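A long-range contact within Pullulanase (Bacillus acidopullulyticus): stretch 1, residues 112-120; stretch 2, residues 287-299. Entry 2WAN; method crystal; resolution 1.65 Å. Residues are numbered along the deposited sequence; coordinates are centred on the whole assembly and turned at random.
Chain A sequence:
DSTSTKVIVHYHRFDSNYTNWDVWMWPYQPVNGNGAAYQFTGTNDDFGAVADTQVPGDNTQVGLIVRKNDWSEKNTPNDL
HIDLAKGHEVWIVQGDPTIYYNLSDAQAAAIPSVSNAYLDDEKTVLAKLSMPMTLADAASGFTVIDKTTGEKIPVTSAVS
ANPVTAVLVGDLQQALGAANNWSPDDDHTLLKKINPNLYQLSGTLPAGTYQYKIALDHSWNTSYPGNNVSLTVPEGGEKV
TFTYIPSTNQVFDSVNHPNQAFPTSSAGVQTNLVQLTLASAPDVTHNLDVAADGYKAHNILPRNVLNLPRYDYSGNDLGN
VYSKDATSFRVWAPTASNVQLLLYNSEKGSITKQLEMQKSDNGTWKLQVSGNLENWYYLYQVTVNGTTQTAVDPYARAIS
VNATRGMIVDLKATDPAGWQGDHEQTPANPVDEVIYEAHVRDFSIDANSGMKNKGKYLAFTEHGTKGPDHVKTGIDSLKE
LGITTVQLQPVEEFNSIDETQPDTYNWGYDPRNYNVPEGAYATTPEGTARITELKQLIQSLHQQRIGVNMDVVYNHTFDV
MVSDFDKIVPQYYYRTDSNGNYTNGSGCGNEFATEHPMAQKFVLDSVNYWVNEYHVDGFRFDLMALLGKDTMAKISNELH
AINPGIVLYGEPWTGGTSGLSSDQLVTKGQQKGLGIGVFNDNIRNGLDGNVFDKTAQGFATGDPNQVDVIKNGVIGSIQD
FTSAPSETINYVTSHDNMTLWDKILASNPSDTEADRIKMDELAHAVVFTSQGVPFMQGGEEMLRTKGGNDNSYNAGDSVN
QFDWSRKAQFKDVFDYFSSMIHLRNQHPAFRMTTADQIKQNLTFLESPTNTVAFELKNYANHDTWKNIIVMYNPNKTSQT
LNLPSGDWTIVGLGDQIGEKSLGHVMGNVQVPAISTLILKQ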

ATOM      1  N   PRO A 112      -5.154 -33.866  22.857  1.00 44.89           N
ATOM      2  CA  PRO A 112      -4.813 -32.674  23.649  1.00 45.13           C
ATOM      3  C   PRO A 112      -3.378 -32.212  23.368  1.00 43.92           C
ATOM      4  O   PRO A 112      -2.431 -32.945  23.667  1.00 44.09           O
ATOM      5  CB  PRO A 112      -4.954 -33.155  25.102  1.00 45.41           C
ATOM      6  CG  PRO A 112      -5.593 -34.541  25.024  1.00 46.34           C
ATOM      7  CD  PRO A 112      -5.226 -35.083  23.681  1.00 45.64           C
ATOM      8  N   SER A 113      -3.212 -31.012  22.806  1.00 42.00           N
ATOM      9  CA  SER A 113      -1.887 -30.579  22.338  1.00 40.24           C
ATOM     10  C   SER A 113      -1.552 -29.096  22.498  1.00 37.72           C
ATOM     11  O   SER A 113      -2.445 -28.246  22.581  1.00 38.60           O
ATOM     12  CB  SER A 113      -1.709 -30.970  20.866  1.00 40.28           C
ATOM     13  OG  SER A 113      -2.686 -30.341  20.056  1.00 44.01           O
ATOM     14  N   VAL A 114      -0.253 -28.799  22.551  1.00 35.04           N
ATOM     15  CA  VAL A 114       0.251 -27.466  22.217  1.00 32.78           C
ATOM     16  C   VAL A 114       0.136 -27.386  20.692  1.00 31.98           C
ATOM     17  O   VAL A 114       0.791 -28.152  19.984  1.00 31.55           O
ATOM     18  CB  VAL A 114       1.725 -27.275  22.663  1.00 34.01           C
ATOM     19  CG1 VAL A 114       2.279 -25.932  22.187  1.00 30.15           C
ATOM     20  CG2 VAL A 114       1.855 -27.387  24.181  1.00 33.08           C
ATOM     21  N   SER A 115      -0.730 -26.507  20.183  1.00 29.17           N
ATOM     22  CA  SER A 115      -1.028 -26.504  18.741  1.00 28.91           C
ATOM     23  C   SER A 115      -0.093 -25.603  17.909  1.00 26.81           C
ATOM     24  O   SER A 115      -0.029 -25.737  16.687  1.00 28.82           O
ATOM     25  CB  SER A 115      -2.502 -26.168  18.468  1.00 28.06           C
ATOM     26  OG  SER A 115      -2.825 -24.873  18.937  1.00 31.15           O
ATOM     27  N   ASN A 116       0.601 -24.692  18.582  1.00 25.50           N
ATOM     28  CA  ASN A 116       1.585 -23.793  17.962  1.00 25.47           C
ATOM     29  C   ASN A 116       2.481 -23.178  19.018  1.00 25.50           C
ATOM     30  O   ASN A 116       2.049 -22.971  20.158  1.00 27.25           O
ATOM     31  CB  ASN A 116       0.903 -22.655  17.175  1.00 23.51           C
ATOM     32  CG  ASN A 116       1.863 -21.952  16.212  1.00 20.74           C
ATOM     33  OD1 ASN A 116       2.164 -22.472  15.141  1.00 23.39           O
ATOM     34  ND2 ASN A 116       2.332 -20.772  16.588  1.00 20.48           N
ATOM     35  N   ALA A 117       3.726 -22.873  18.649  1.00 23.18           N
ATOM     36  CA  ALA A 117       4.643 -22.169  19.545  1.00 23.92           C
ATOM     37  C   ALA A 117       5.663 -21.325  18.787  1.00 23.99           C
ATOM     38  O   ALA A 117       6.273 -21.794  17.814  1.00 25.04           O
ATOM     39  CB  ALA A 117       5.363 -23.145  20.480  1.00 24.59           C
ATOM     40  N   TYR A 118       5.838 -20.089  19.251  1.00 23.96           N
ATOM     41  CA  TYR A 118       6.758 -19.136  18.637  1.00 22.89           C
ATOM     42  C   TYR A 118       7.776 -18.647  19.646  1.00 22.68           C
ATOM     43  O   TYR A 118       7.432 -18.348  20.788  1.00 22.12           O
ATOM     44  CB  TYR A 118       5.995 -17.909  18.104  1.00 20.39           C
ATOM     45  CG  TYR A 118       5.201 -18.107  16.838  1.00 22.57           C
ATOM     46  CD1 TYR A 118       5.739 -18.804  15.739  1.00 19.05           C
ATOM     47  CD2 TYR A 118       3.925 -17.550  16.707  1.00 17.48           C
ATOM     48  CE1 TYR A 118       5.026 -18.961  14.568  1.00 20.21           C
ATOM     49  CE2 TYR A 118       3.204 -17.688  15.537  1.00 19.21           C
ATOM     50  CZ  TYR A 118       3.759 -18.398  14.459  1.00 19.80           C
ATOM     51  OH  TYR A 118       3.059 -18.556  13.286  1.00 20.14           O
ATOM     52  N   LEU A 119       9.026 -18.538  19.214  1.00 20.81           N
ATOM     53  CA  LEU A 119      10.050 -17.882  19.994  1.00 21.31           C
ATOM     54  C   LEU A 119      10.027 -16.410  19.582  1.00 22.81           C
ATOM     55  O   LEU A 119      10.535 -16.040  18.508  1.00 20.41           O
ATOM     56  CB  LEU A 119      11.419 -18.542  19.741  1.00 20.69           C
ATOM     57  CG  LEU A 119      12.620 -18.114  20.593  1.00 20.18           C
ATOM     58  CD1 LEU A 119      12.397 -18.427  22.099  1.00 21.32           C
ATOM     59  CD2 LEU A 119      13.903 -18.783  20.082  1.00 20.46           C
ATOM     60  N   ASP A 120       9.407 -15.577  20.419  1.00 20.87           N
ATOM     61  CA  ASP A 120       9.159 -14.168  20.068  1.00 21.61           C
ATOM     62  C   ASP A 120      10.114 -13.181  20.707  1.00 21.72           C
ATOM     63  O   ASP A 120      10.048 -11.987  20.429  1.00 22.02           O
ATOM     64  CB  ASP A 120       7.702 -13.765  20.358  1.00 20.99           C
ATOM     65  CG  ASP A 120       6.740 -14.217  19.271  1.00 22.06           C
ATOM     66  OD1 ASP A 120       7.156 -14.371  18.090  1.00 24.83           O
ATOM     67  OD2 ASP A 120       5.548 -14.415  19.587  1.00 22.16           O
ATOM     68  N   ASN A 287      16.616 -27.566  17.064  1.00 30.49           N
ATOM     69  CA  ASN A 287      15.289 -28.156  17.146  1.00 33.08           C
ATOM     70  C   ASN A 287      14.735 -27.972  18.555  1.00 33.38           C
ATOM     71  O   ASN A 287      15.102 -28.702  19.481  1.00 34.92           O
ATOM     72  CB  ASN A 287      15.345 -29.639  16.781  1.00 33.16           C
ATOM     73  CG  ASN A 287      13.968 -30.271  16.659  1.00 35.31           C
ATOM     74  OD1 ASN A 287      12.939 -29.588  16.667  1.00 33.23           O
ATOM     75  ND2 ASN A 287      13.947 -31.591  16.538  1.00 37.15           N
ATOM     76  N   LEU A 288      13.861 -26.982  18.717  1.00 32.69           N
ATOM     77  CA  LEU A 288      13.352 -26.629  20.042  1.00 30.98           C
ATOM     78  C   LEU A 288      11.908 -27.091  20.175  1.00 31.64           C
ATOM     79  O   LEU A 288      11.116 -26.957  19.237  1.00 29.34           O
ATOM     80  CB  LEU A 288      13.479 -25.117  20.294  1.00 31.06           C
ATOM     81  CG  LEU A 288      14.779 -24.397  19.884  1.00 30.14           C
ATOM     82  CD1 LEU A 288      14.612 -22.888  19.932  1.00 29.65           C
ATOM     83  CD2 LEU A 288      15.986 -24.834  20.732  1.00 31.80           C
ATOM     84  N   ASP A 289      11.577 -27.652  21.339  1.00 31.49           N
ATOM     85  CA  ASP A 289      10.242 -28.192  21.598  1.00 30.72           C
ATOM     86  C   ASP A 289       9.689 -27.687  22.921  1.00 29.08           C
ATOM     87  O   ASP A 289      10.441 -27.448  23.865  1.00 27.47           O
ATOM     88  CB  ASP A 289      10.266 -29.723  21.616  1.00 33.20           C
ATOM     89  CG  ASP A 289       9.843 -30.334  20.297  1.00 37.61           C
ATOM     90  OD1 ASP A 289       9.210 -31.411  20.323  1.00 46.70           O
ATOM     91  OD2 ASP A 289      10.137 -29.748  19.234  1.00 44.71           O
ATOM     92  N   VAL A 290       8.372 -27.525  22.974  1.00 28.48           N
ATOM     93  CA  VAL A 290       7.695 -27.134  24.205  1.00 30.30           C
ATOM     94  C   VAL A 290       6.571 -28.123  24.496  1.00 29.17           C
ATOM     95  O   VAL A 290       5.933 -28.638  23.581  1.00 28.90           O
ATOM     96  CB  VAL A 290       7.167 -25.662  24.153  1.00 29.72           C
ATOM     97  CG1 VAL A 290       6.132 -25.492  23.057  1.00 25.49           C
ATOM     98  CG2 VAL A 290       6.609 -25.222  25.516  1.00 31.64           C
ATOM     99  N   ALA A 291       6.367 -28.410  25.780  1.00 31.60           N
ATOM    100  CA  ALA A 291       5.282 -29.272  26.221  1.00 32.45           C
ATOM    101  C   ALA A 291       4.760 -28.782  27.564  1.00 32.11           C
ATOM    102  O   ALA A 291       5.411 -27.981  28.242  1.00 31.42           O
ATOM    103  CB  ALA A 291       5.763 -30.725  26.333  1.00 32.72           C
ATOM    104  N   ALA A 292       3.570 -29.261  27.922  1.00 35.10           N
ATOM    105  CA  ALA A 292       3.018 -29.113  29.269  1.00 36.28           C
ATOM    106  C   ALA A 292       2.321 -30.415  29.662  1.00 36.96           C
ATOM    107  O   ALA A 292       1.969 -31.223  28.793  1.00 35.64           O
ATOM    108  CB  ALA A 292       2.051 -27.938  29.337  1.00 35.54           C
ATOM    109  N   ASP A 293       2.130 -30.613  30.966  1.00 39.02           N
ATOM    110  CA  ASP A 293       1.464 -31.814  31.489  1.00 40.53           C
ATOM    111  C   ASP A 293       0.080 -32.019  30.877  1.00 39.64           C
ATOM    112  O   ASP A 293      -0.782 -31.139  30.960  1.00 41.30           O
ATOM    113  CB  ASP A 293       1.368 -31.752  33.019  1.00 42.28           C
ATOM    114  CG  ASP A 293       2.700 -32.040  33.703  1.00 47.02           C
ATOM    115  OD1 ASP A 293       3.453 -32.905  33.208  1.00 54.83           O
ATOM    116  OD2 ASP A 293       2.992 -31.405  34.740  1.00 54.24           O
ATOM    117  N   GLY A 294      -0.117 -33.172  30.243  1.00 38.21           N
ATOM    118  CA  GLY A 294      -1.394 -33.494  29.605  1.00 39.04           C
ATOM    119  C   GLY A 294      -1.552 -32.971  28.185  1.00 39.02           C
ATOM    120  O   GLY A 294      -2.570 -33.237  27.535  1.00 39.49           O
ATOM    121  N   TYR A 295      -0.545 -32.233  27.712  1.00 39.33           N
ATOM    122  CA  TYR A 295      -0.523 -31.663  26.362  1.00 37.98           C
ATOM    123  C   TYR A 295       0.610 -32.236  25.510  1.00 37.48           C
ATOM    124  O   TYR A 295       1.771 -32.244  25.930  1.00 37.91           O
ATOM    125  CB  TYR A 295      -0.356 -30.139  26.420  1.00 37.54           C
ATOM    126  CG  TYR A 295      -1.557 -29.375  26.935  1.00 37.36           C
ATOM    127  CD1 TYR A 295      -1.628 -28.975  28.269  1.00 36.97           C
ATOM    128  CD2 TYR A 295      -2.611 -29.035  26.083  1.00 36.41           C
ATOM    129  CE1 TYR A 295      -2.728 -28.266  28.749  1.00 38.57           C
ATOM    130  CE2 TYR A 295      -3.715 -28.325  26.555  1.00 36.54           C
ATOM    131  CZ  TYR A 295      -3.762 -27.942  27.889  1.00 36.62           C
ATOM    132  OH  TYR A 295      -4.846 -27.237  28.366  1.00 39.53           O
ATOM    133  N   LYS A 296       0.256 -32.693  24.310  1.00 37.40           N
ATOM    134  CA  LYS A 296       1.223 -33.139  23.303  1.00 37.63           C
ATOM    135  C   LYS A 296       2.191 -31.996  22.964  1.00 36.38           C
ATOM    136  O   LYS A 296       1.773 -30.843  22.818  1.00 35.96           O
ATOM    137  CB  LYS A 296       0.477 -33.619  22.052  1.00 38.15           C
ATOM    138  CG  LYS A 296       1.349 -34.079  20.888  1.00 43.16           C
ATOM    139  CD  LYS A 296       0.487 -34.446  19.682  1.00 46.38           C
ATOM    140  CE  LYS A 296       1.246 -35.311  18.675  1.00 50.06           C
ATOM    141  NZ  LYS A 296       2.095 -34.516  17.743  1.00 48.35           N
ATOM    142  N   ALA A 297       3.479 -32.326  22.863  1.00 32.99           N
ATOM    143  CA  ALA A 297       4.536 -31.351  22.585  1.00 31.90           C
ATOM    144  C   ALA A 297       4.451 -30.760  21.169  1.00 30.27           C
ATOM    145  O   ALA A 297       3.841 -31.354  20.275  1.00 29.32           O
ATOM    146  CB  ALA A 297       5.914 -31.987  22.812  1.00 31.27           C
ATOM    147  N   HIS A 298       5.069 -29.592  20.979  1.00 29.66           N
ATOM    148  CA  HIS A 298       5.129 -28.935  19.665  1.00 28.13           C
ATOM    149  C   HIS A 298       6.473 -28.249  19.458  1.00 26.38           C
ATOM    150  O   HIS A 298       7.082 -27.754  20.402  1.00 23.15           O
ATOM    151  CB  HIS A 298       4.011 -27.892  19.519  1.00 30.07           C
ATOM    152  CG  HIS A 298       3.679 -27.553  18.095  1.00 27.38           C
ATOM    153  ND1 HIS A 298       4.351 -26.584  17.380  1.00 32.29           N
ATOM    154  CD2 HIS A 298       2.749 -28.063  17.252  1.00 28.22           C
ATOM    155  CE1 HIS A 298       3.847 -26.508  16.161  1.00 23.10           C
ATOM    156  NE2 HIS A 298       2.876 -27.399  16.057  1.00 32.73           N
ATOM    157  N   ASN A 299       6.920 -28.210  18.207  1.00 26.81           N
ATOM    158  CA  ASN A 299       8.085 -27.416  17.835  1.00 24.96           C
ATOM    159  C   ASN A 299       7.877 -25.933  18.139  1.00 23.67           C
ATOM    160  O   ASN A 299       6.748 -25.430  18.045  1.00 25.33           O
ATOM    161  CB  ASN A 299       8.372 -27.595  16.344  1.00 24.86           C
ATOM    162  CG  ASN A 299       9.564 -26.777  15.879  1.00 28.74           C
ATOM    163  OD1 ASN A 299      10.714 -27.084  16.205  1.00 31.06           O
ATOM    164  ND2 ASN A 299       9.291 -25.726  15.118  1.00 20.56           N
TER
HETATM  165  O   HOH W   1       1.255 -30.779  19.263  1.00 37.37           O

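A brief backbone bridge can set the register for a longer run of side-chain packing, and this contact in pullulanase is a compact example. Stretch 2 folds back on itself through a type II turn from Ala292 to Tyr295, with Gly294 at a positive phi of 85° where a CB would jam against the preceding carbonyl. The returning strand meets stretch 1 nearly parallel, at 23°. Lys296 is held through both its own backbone N and O: its N donates to Pro112 O (2.8 Å), and its O accepts from Val114 N (2.9 Å). Ser113, between these partners, turns its CB away overall, yet it still lies 3.6 Å from Lys296 CB; the lysine chain then extends through three t torsions and leads its amine away.

Beyond the bridge, water 1 donates to both Val114 O and Ala297 O, each at 2.8 Å, joining two carbonyl oxygens that are both acceptors and so need a donor between them. Val114, with chi1 t, sets CG1 4.0 Å from Val290 CG1 and CG2 4.2 Å from Tyr295 CB. Ala117 CB continues this apolar seam, 3.6 Å from Val290 CG1. His298, also t, lays its ring face beneath Asn116 CA, a CH-pi contact 4.0 Å from the ring centroid, while ND1 donates to Asn299 O (2.7 Å), fixing the ring's orientation.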